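Local coordinates for protein DNA-entry nuclease inhibitor (PDB 4MQD) that inhibits the DNA-entry nuclease NucA and plays a role in the competence of cells to be transformed, at residues L13-Y17 and H18-V22; S121-H124 and A125-I129. All coordinates share one frame; numbering follows the deposited sequence.

Interaction 1: residues L13-Y17 and H18-V22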
loop_
_atom_site.group_PDB
_atom_site.type_symbol
_atom_site.label_atom_id
_atom_site.label_comp_id
_atom_site.label_asym_id
_atom_site.label_seq_id
_atom_site.Cartn_x
_atom_site.Cartn_y
_atom_site.Cartn_z
ATOM N N LEU A 13 5.386 -18.572 -9.163
ATOM C CA LEU A 13 4.334 -19.316 -9.847
ATOM C C LEU A 13 4.248 -18.875 -11.302
ATOM O O LEU A 13 4.183 -17.678 -11.588
ATOM C CB LEU A 13 2.989 -19.079 -9.152
ATOM C CG LEU A 13 1.833 -20.016 -9.515
ATOM C CD1 LEU A 13 2.064 -21.406 -8.943
ATOM C CD2 LEU A 13 0.507 -19.454 -9.020
ATOM N N SER A 14 4.258 -19.842 -12.218
ATOM C CA SER A 14 4.090 -19.551 -13.641
ATOM C C SER A 14 2.609 -19.397 -13.965
ATOM O O SER A 14 1.847 -20.357 -13.863
ATOM C CB SER A 14 4.702 -20.659 -14.499
ATOM O OG SER A 14 6.111 -20.685 -14.356
ATOM N N ILE A 15 2.209 -18.186 -14.343
ATOM C CA ILE A 15 0.818 -17.903 -14.690
ATOM C C ILE A 15 0.551 -18.278 -16.143
ATOM O O ILE A 15 1.297 -17.888 -17.039
ATOM C CB ILE A 15 0.467 -16.410 -14.504
ATOM C CG1 ILE A 15 0.767 -15.948 -13.069
ATOM C CG2 ILE A 15 -0.990 -16.144 -14.879
ATOM C CD1 ILE A 15 0.117 -16.786 -11.989
ATOM N N SER A 16 -0.519 -19.036 -16.363
ATOM C CA SER A 16 -1.001 -19.333 -17.706
ATOM C C SER A 16 -2.455 -18.900 -17.830
ATOM O O SER A 16 -3.201 -18.905 -16.849
ATOM C CB SER A 16 -0.870 -20.823 -18.012
ATOM O OG SER A 16 0.486 -21.187 -18.182
ATOM N N TYR A 17 -2.841 -18.511 -19.042
ATOM C CA TYR A 17 -4.212 -18.107 -19.342
ATOM C C TYR A 17 -4.737 -17.010 -18.406
ATOM O O TYR A 17 -5.913 -17.004 -18.035
ATOM C CB TYR A 17 -5.131 -19.332 -19.335
ATOM C CG TYR A 17 -4.650 -20.430 -20.259
ATOM C CD1 TYR A 17 -4.862 -20.352 -21.630
ATOM C CD2 TYR A 17 -3.964 -21.535 -19.764
ATOM C CE1 TYR A 17 -4.418 -21.350 -22.481
ATOM C CE2 TYR A 17 -3.517 -22.540 -20.608
ATOM C CZ TYR A 17 -3.747 -22.443 -21.966
ATOM O OH TYR A 17 -3.307 -23.435 -22.811
ATOM N N HIS A 18 -3.846 -16.089 -18.037
ATOM C CA HIS A 18 -4.197 -14.895 -17.266
ATOM C C HIS A 18 -5.028 -15.176 -16.014
ATOM O O HIS A 18 -5.970 -14.438 -15.713
ATOM C CB HIS A 18 -4.933 -13.899 -18.167
ATOM C CG HIS A 18 -4.158 -13.512 -19.387
ATOM N ND1 HIS A 18 -4.227 -14.219 -20.566
ATOM C CD2 HIS A 18 -3.287 -12.498 -19.604
ATOM C CE1 HIS A 18 -3.437 -13.654 -21.462
ATOM N NE2 HIS A 18 -2.855 -12.609 -20.903
ATOM N N GLN A 19 -4.677 -16.231 -15.283
ATOM C CA GLN A 19 -5.412 -16.585 -14.073
ATOM C C GLN A 19 -4.622 -17.477 -13.118
ATOM O O GLN A 19 -3.677 -18.164 -13.514
ATOM C CB GLN A 19 -6.736 -17.272 -14.434
ATOM C CG GLN A 19 -6.607 -18.739 -14.828
ATOM C CD GLN A 19 -7.864 -19.285 -15.479
ATOM O OE1 GLN A 19 -8.712 -19.889 -14.816
ATOM N NE2 GLN A 19 -8.000 -19.061 -16.784
ATOM N N PHE A 20 -5.024 -17.435 -11.851
ATOM C CA PHE A 20 -4.636 -18.432 -10.860
ATOM C C PHE A 20 -5.829 -18.630 -9.931
ATOM O O PHE A 20 -6.683 -17.747 -9.818
ATOM C CB PHE A 20 -3.385 -18.007 -10.083
ATOM C CG PHE A 20 -3.539 -16.716 -9.333
ATOM C CD1 PHE A 20 -4.020 -16.708 -8.030
ATOM C CD2 PHE A 20 -3.192 -15.510 -9.923
ATOM C CE1 PHE A 20 -4.158 -15.519 -7.333
ATOM C CE2 PHE A 20 -3.328 -14.317 -9.231
ATOM C CZ PHE A 20 -3.812 -14.322 -7.935
ATOM N N THR A 21 -5.885 -19.781 -9.272
ATOM C CA THR A 21 -7.085 -20.184 -8.551
ATOM C C THR A 21 -6.789 -20.621 -7.126
ATOM O O THR A 21 -5.878 -21.413 -6.887
ATOM C CB THR A 21 -7.804 -21.321 -9.301
ATOM O OG1 THR A 21 -8.123 -20.882 -10.627
ATOM C CG2 THR A 21 -9.087 -21.737 -8.582
ATOM N N VAL A 22 -7.573 -20.087 -6.192
ATOM C CA VAL A 22 -7.520 -20.478 -4.789
ATOM C C VAL A 22 -8.646 -21.475 -4.549
ATOM O O VAL A 22 -9.805 -21.174 -4.838
ATOM C CB VAL A 22 -7.712 -19.260 -3.862
ATOM C CG1 VAL A 22 -7.599 -19.670 -2.397
ATOM C CG2 VAL A 22 -6.709 -18.163 -4.208
#

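Interaction 2: residues S121-H124 and A125-I129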
loop_
_atom_site.group_PDB
_atom_site.type_symbol
_atom_site.label_atom_id
_atom_site.label_comp_id
_atom_site.label_asym_id
_atom_site.label_seq_id
_atom_site.Cartn_x
_atom_site.Cartn_y
_atom_site.Cartn_z
ATOM N N SER A 121 6.501 -3.613 -7.866
ATOM C CA SER A 121 6.890 -4.602 -6.860
ATOM C C SER A 121 8.378 -4.534 -6.549
ATOM O O SER A 121 9.200 -4.372 -7.453
ATOM C CB SER A 121 6.541 -6.016 -7.331
ATOM O OG SER A 121 6.889 -6.975 -6.348
ATOM N N ASP A 122 8.719 -4.684 -5.270
ATOM C CA ASP A 122 10.121 -4.758 -4.851
ATOM C C ASP A 122 10.730 -6.141 -5.124
ATOM O O ASP A 122 11.927 -6.347 -4.916
ATOM C CB ASP A 122 10.278 -4.361 -3.375
ATOM C CG ASP A 122 9.605 -5.333 -2.410
ATOM O OD1 ASP A 122 8.909 -6.270 -2.856
ATOM O OD2 ASP A 122 9.776 -5.148 -1.187
ATOM N N LEU A 123 9.897 -7.080 -5.572
ATOM C CA LEU A 123 10.363 -8.367 -6.084
ATOM C C LEU A 123 10.652 -8.288 -7.587
ATOM O O LEU A 123 11.198 -9.228 -8.167
ATOM C CB LEU A 123 9.323 -9.453 -5.813
ATOM C CG LEU A 123 8.877 -9.606 -4.357
ATOM C CD1 LEU A 123 7.726 -10.591 -4.264
ATOM C CD2 LEU A 123 10.032 -10.045 -3.471
ATOM N N HIS A 124 10.267 -7.170 -8.208
ATOM C CA HIS A 124 10.580 -6.881 -9.612
ATOM C C HIS A 124 10.005 -7.926 -10.568
ATOM O O HIS A 124 10.602 -8.254 -11.593
ATOM C CB HIS A 124 12.091 -6.718 -9.792
ATOM C CG HIS A 124 12.715 -5.834 -8.758
ATOM N ND1 HIS A 124 12.518 -4.471 -8.730
ATOM C CD2 HIS A 124 13.506 -6.123 -7.698
ATOM C CE1 HIS A 124 13.172 -3.955 -7.705
ATOM N NE2 HIS A 124 13.780 -4.936 -7.062
ATOM N N ALA A 125 8.834 -8.434 -10.201
ATOM C CA ALA A 125 8.057 -9.347 -11.024
ATOM C C ALA A 125 6.611 -9.174 -10.589
ATOM O O ALA A 125 6.350 -8.741 -9.464
ATOM C CB ALA A 125 8.512 -10.781 -10.816
ATOM N N ASP A 126 5.673 -9.495 -11.472
ATOM C CA ASP A 126 4.259 -9.359 -11.145
ATOM C C ASP A 126 3.979 -10.076 -9.832
ATOM O O ASP A 126 4.298 -11.253 -9.678
ATOM C CB ASP A 126 3.379 -9.913 -12.264
ATOM C CG ASP A 126 3.377 -9.028 -13.498
ATOM O OD1 ASP A 126 3.980 -7.934 -13.467
ATOM O OD2 ASP A 126 2.765 -9.429 -14.506
ATOM N N THR A 127 3.410 -9.342 -8.881
ATOM C CA THR A 127 3.213 -9.842 -7.531
ATOM C C THR A 127 1.741 -9.764 -7.162
ATOM O O THR A 127 1.085 -8.743 -7.389
ATOM C CB THR A 127 4.054 -9.034 -6.524
ATOM O OG1 THR A 127 5.433 -9.078 -6.915
ATOM C CG2 THR A 127 3.909 -9.595 -5.112
ATOM N N TYR A 128 1.225 -10.854 -6.602
ATOM C CA TYR A 128 -0.167 -10.924 -6.182
ATOM C C TYR A 128 -0.239 -11.179 -4.682
ATOM O O TYR A 128 0.141 -12.249 -4.203
ATOM C CB TYR A 128 -0.904 -11.996 -6.982
ATOM C CG TYR A 128 -0.975 -11.644 -8.450
ATOM C CD1 TYR A 128 -2.015 -10.866 -8.947
ATOM C CD2 TYR A 128 0.021 -12.051 -9.334
ATOM C CE1 TYR A 128 -2.075 -10.521 -10.289
ATOM C CE2 TYR A 128 -0.030 -11.709 -10.677
ATOM C CZ TYR A 128 -1.079 -10.946 -11.148
ATOM O OH TYR A 128 -1.136 -10.603 -12.476
ATOM N N ILE A 129 -0.698 -10.167 -3.947
ATOM C CA ILE A 129 -0.800 -10.240 -2.495
ATOM C C ILE A 129 -2.202 -10.708 -2.136
ATOM O O ILE A 129 -3.189 -10.108 -2.565
ATOM C CB ILE A 129 -0.516 -8.879 -1.824
ATOM C CG1 ILE A 129 0.878 -8.373 -2.217
ATOM C CG2 ILE A 129 -0.636 -8.995 -0.306
ATOM C CD1 ILE A 129 1.192 -6.973 -1.732
#

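Interaction 1: residues L13-Y17 and H18-V22
Ile15 lays its CD1 methyl obliquely against the Phe20 ring five residues on, at 4.1 Å from Phe20 CD2. Its CG2 lies anti to the backbone N, while CG1 sits beside that N (chi1 -56°), and the CG2 methyl meets the returning backbone, 3.6 Å from Gln19 O. Leu13 lengthens the same apolar patch, with Leu13 CD2 4.3 Å from Phe20 CB. Here the backbone passes from strand 6-14 into strand 19-24, strands of different five-stranded sheets, so the segment is a sheet-to-sheet connection and not a hairpin. Tyr17 and His18, both with positive phi, make the bend, and their side chains are exposed. Gln19 ties the bend through its side-chain amide: CG stands between the backbone N and the carbonyl carbon, which turns the side chain back toward Tyr17, and extension beyond CG lets NE2 donate to Tyr17 O at 3.2 Å, nearly straight at 164° and close to the Gln19 amide plane, although tilted from the Tyr17 carbonyl plane. The backbone bond from Gln19 N to Ser16 O is weak, at 3.4 Å. Ser94 OG bonds to both Ser16 N and Gln19 O, while Gln19 OE1 has a weak bond to Trp34.

Interaction 2: residues S121-H124 and A125-I129
Two side-chain hydroxyls six residues apart form a short hydrogen-bond chain: Ser121 OG donates to Thr127 OG1 at 2.6 Å, and Thr127 OG1 in turn donates to Ala125 O at 2.7 Å. Each hydroxyl also accepts: Thr127 OG1 from Ser121 OG, and Ser121 OG from Leu123 N at 3.1 Å, with an N-H...O angle of 154°. The donors therefore run from a backbone amide through both hydroxyls to a backbone carbonyl, and both oxygens, which belong to buried residues, act as donor and acceptor. The serine torsion explains the reach: OG stands opposite the backbone N across the CA-CB bond (chi1 -179°), which brings it next to the Leu123 amide and the threonine together. On the Thr127 side, OG1 sits beside its own backbone N and CG2 is turned the other way, to 4.0 Å from Leu123 CD1, where the two side chains cross at about a right angle. Leu123 also packs on Phe61 and Leu63 of strand 59-66. His124, with positive phi (60°), ends the turn, and its ring has the carbonyl carbon of Asp122 over one face, offset toward the rim. His124 N bonds to Ser121 O at 3.1 Å, closing a type I beta turn; with the bond from Leu123 N to Ser121 OG it also contains an ST turn, here leading into strand 127-134 of the mixed sheet.

Overall arrangement
Both contacts are local and partly buried, each where the chain bends beside a strand. Interaction 1 links strands of the two sheets and combines apolar packing with an amide-to-carbonyl bond; Leu13, Ile15 and Phe20 are buried, Tyr17 and His18 exposed, and its centre is about 9 Å from the centre of the chain. Interaction 2 lies farther out, about 13 Å away, and depends on hydroxyl groups at the entrance to a central strand of the mixed sheet; Ser121 and Thr127 are buried, His124 exposed. The contact centres are about 14 Å apart but meet through edge-to-face rings, with Phe20 CE2 3.6 Å from Tyr128 CG, joining strand 19-24 to strand 127-134 across the sheets.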